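Local coordinates for CdiI immunity protein (Yersinia kristensenii ATCC 33638, PDB 5E3E) that binds the C-terminal nuclease domain of its cognate CdiA toxin, an RNase A superfamily member, and probably neutralises it by covering its active site, at the interface of chains A and B. Coordinates in Å, arbitrary orientation; residue numbers count along the deposited sequence, not the author numbering. Chains: chain A, CdiI immunity protein; chain B, Large exoprotein involved in heme utilization or adhesion.

The interface of chains A and B. Residues chain A 15, 19-21, 76; chain B 8, 25, 27, 109, 111.
A:Asp21 and B:His8 meet tip to tip where a loop of the immunity protein enters the toxin, and a forked carboxylate suits a place with two donors to serve. The imidazole NE2 of B:His8 gives a hydrogen bond of 2.6 Å to A:Asp21 OD1, on the syn lone pair of that oxygen and close to the ring plane, although carboxylate and ring are turned 48° apart. The other oxygen, OD2, takes the hydroxyl OG1 of B:Thr109 at 2.5 Å, nearly in line with its own C-O bond. Threonine carries this hydroxyl on a short, branched stem; anti to its backbone N (chi1 -167°), the group is aimed at the carboxylate. Histidine, threonine and tyrosine here probably belong to the catalytic cleft of the RNase A-like toxin, so the acid would occupy the place of substrate.

B:Tyr111 supplies a phenol that is both polar and flat. Its OH accepts the backbone N-H of A:Gln20 at 3.0 Å, and a water links the same OH to the carbonyl oxygen of A:Arg15.

Stacking and packing complete the contact. The extended side chain of A:Gln20, whose methylene stretch is long enough to carry a flat amide onto the tyrosine ring, stacks there with the planes 25° apart, NE2 lying 3.4 Å from CD1 of B:Tyr111 and displaced toward the rim. Its aliphatic CB also touches B:His8 CE1, while B:Tyr111 CD2 lies over the centre of the imidazole, which would help to hold that ring in place. B:Val25 offers an apolar surface beside the carbonyl of A:Ser76.

Within the loop, A:Asn19 acts as a short polar brace: its side-chain carbonyl OD1 receives the backbone N of A:Asp21 at 2.7 Å, in the carbonyl plane.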
loop_
_atom_site.group_PDB
_atom_site.type_symbol
_atom_site.label_atom_id
_atom_site.label_comp_id
_atom_site.label_asym_id
_atom_site.label_seq_id
_atom_site.Cartn_x
_atom_site.Cartn_y
_atom_site.Cartn_z
ATOM N N ARG A 15 -0.736 -3.065 1.433
ATOM C CA ARG A 15 0.227 -2.131 0.881
ATOM C C ARG A 15 0.260 -2.086 -0.622
ATOM O O ARG A 15 0.510 -1.012 -1.172
ATOM C CB ARG A 15 1.617 -2.372 1.412
ATOM C CG ARG A 15 1.701 -2.250 2.900
ATOM C CD ARG A 15 3.110 -2.510 3.373
ATOM N NE ARG A 15 3.249 -2.450 4.834
ATOM C CZ ARG A 15 4.418 -2.546 5.482
ATOM N NH1 ARG A 15 5.573 -2.715 4.828
ATOM N NH2 ARG A 15 4.441 -2.516 6.802
ATOM N N ASN A 19 -3.127 0.473 -1.758
ATOM C CA ASN A 19 -2.215 1.593 -1.882
ATOM C C ASN A 19 -3.013 2.911 -2.011
ATOM O O ASN A 19 -4.221 2.901 -2.143
ATOM C CB ASN A 19 -1.218 1.385 -3.030
ATOM C CG ASN A 19 -1.870 1.426 -4.382
ATOM O OD1 ASN A 19 -2.390 2.453 -4.792
ATOM N ND2 ASN A 19 -1.859 0.298 -5.095
ATOM N N GLN A 20 -2.334 4.060 -1.925
ATOM C CA GLN A 20 -3.043 5.339 -1.958
ATOM C C GLN A 20 -3.847 5.563 -3.238
ATOM O O GLN A 20 -4.768 6.391 -3.261
ATOM C CB GLN A 20 -2.060 6.506 -1.802
ATOM C CG GLN A 20 -1.508 6.625 -0.403
ATOM C CD GLN A 20 -0.580 7.818 -0.229
ATOM O OE1 GLN A 20 -0.748 8.872 -0.857
ATOM N NE2 GLN A 20 0.399 7.666 0.646
ATOM N N ASP A 21 -3.480 4.852 -4.294
ATOM C CA ASP A 21 -4.147 4.977 -5.576
ATOM C C ASP A 21 -5.166 3.871 -5.885
ATOM O O ASP A 21 -5.558 3.711 -7.046
ATOM C CB ASP A 21 -3.103 5.003 -6.674
ATOM C CG ASP A 21 -2.016 6.029 -6.413
ATOM O OD1 ASP A 21 -2.343 7.169 -6.081
ATOM O OD2 ASP A 21 -0.843 5.680 -6.514
ATOM N N SER A 76 -3.842 1.960 3.217
ATOM C CA SER A 76 -4.169 3.383 2.840
ATOM C C SER A 76 -5.669 3.663 2.849
ATOM O O SER A 76 -6.078 4.818 2.959
ATOM C CB SER A 76 -3.643 3.728 1.436
ATOM O OG SER A 76 -2.236 3.631 1.395
ATOM N N HIS B 8 1.709 11.779 -7.000
ATOM C CA HIS B 8 2.532 11.889 -5.762
ATOM C C HIS B 8 3.836 12.617 -6.031
ATOM O O HIS B 8 4.860 12.360 -5.368
ATOM C CB HIS B 8 2.805 10.509 -5.180
ATOM C CG HIS B 8 1.563 9.708 -5.007
ATOM N ND1 HIS B 8 0.717 9.876 -3.944
ATOM C CD2 HIS B 8 0.980 8.778 -5.806
ATOM C CE1 HIS B 8 -0.319 9.065 -4.072
ATOM N NE2 HIS B 8 -0.198 8.412 -5.210
ATOM N N VAL B 25 -8.794 7.904 1.938
ATOM C CA VAL B 25 -7.513 7.406 2.368
ATOM C C VAL B 25 -7.208 7.922 3.746
ATOM O O VAL B 25 -7.687 9.018 4.151
ATOM C CB VAL B 25 -6.340 7.787 1.410
ATOM C CG1 VAL B 25 -6.441 7.002 0.118
ATOM C CG2 VAL B 25 -6.275 9.295 1.181
ATOM N N SER B 27 -4.242 8.693 4.760
ATOM C CA SER B 27 -3.122 9.637 4.601
ATOM C C SER B 27 -2.762 9.754 3.140
ATOM O O SER B 27 -3.125 8.905 2.319
ATOM C CB SER B 27 -1.895 9.233 5.411
ATOM O OG SER B 27 -1.211 8.137 4.869
ATOM N N THR B 109 3.165 2.642 -9.045
ATOM C CA THR B 109 3.110 3.926 -8.324
ATOM C C THR B 109 4.211 3.965 -7.282
ATOM O O THR B 109 4.981 3.018 -7.135
ATOM C CB THR B 109 1.721 4.144 -7.666
ATOM O OG1 THR B 109 1.570 5.507 -7.219
ATOM C CG2 THR B 109 1.475 3.187 -6.565
ATOM N N TYR B 111 5.438 6.598 -3.517
ATOM C CA TYR B 111 5.221 7.787 -2.713
ATOM C C TYR B 111 5.961 7.711 -1.396
ATOM O O TYR B 111 6.354 6.623 -0.951
ATOM C CB TYR B 111 3.739 8.001 -2.423
ATOM C CG TYR B 111 2.916 6.742 -2.121
ATOM C CD1 TYR B 111 3.025 6.066 -0.902
ATOM C CD2 TYR B 111 2.038 6.259 -3.071
ATOM C CE1 TYR B 111 2.254 4.916 -0.658
ATOM C CE2 TYR B 111 1.254 5.151 -2.839
ATOM C CZ TYR B 111 1.370 4.492 -1.631
ATOM O OH TYR B 111 0.560 3.414 -1.463
HETATM O O HOH W 1 1.167 1.294 0.159
#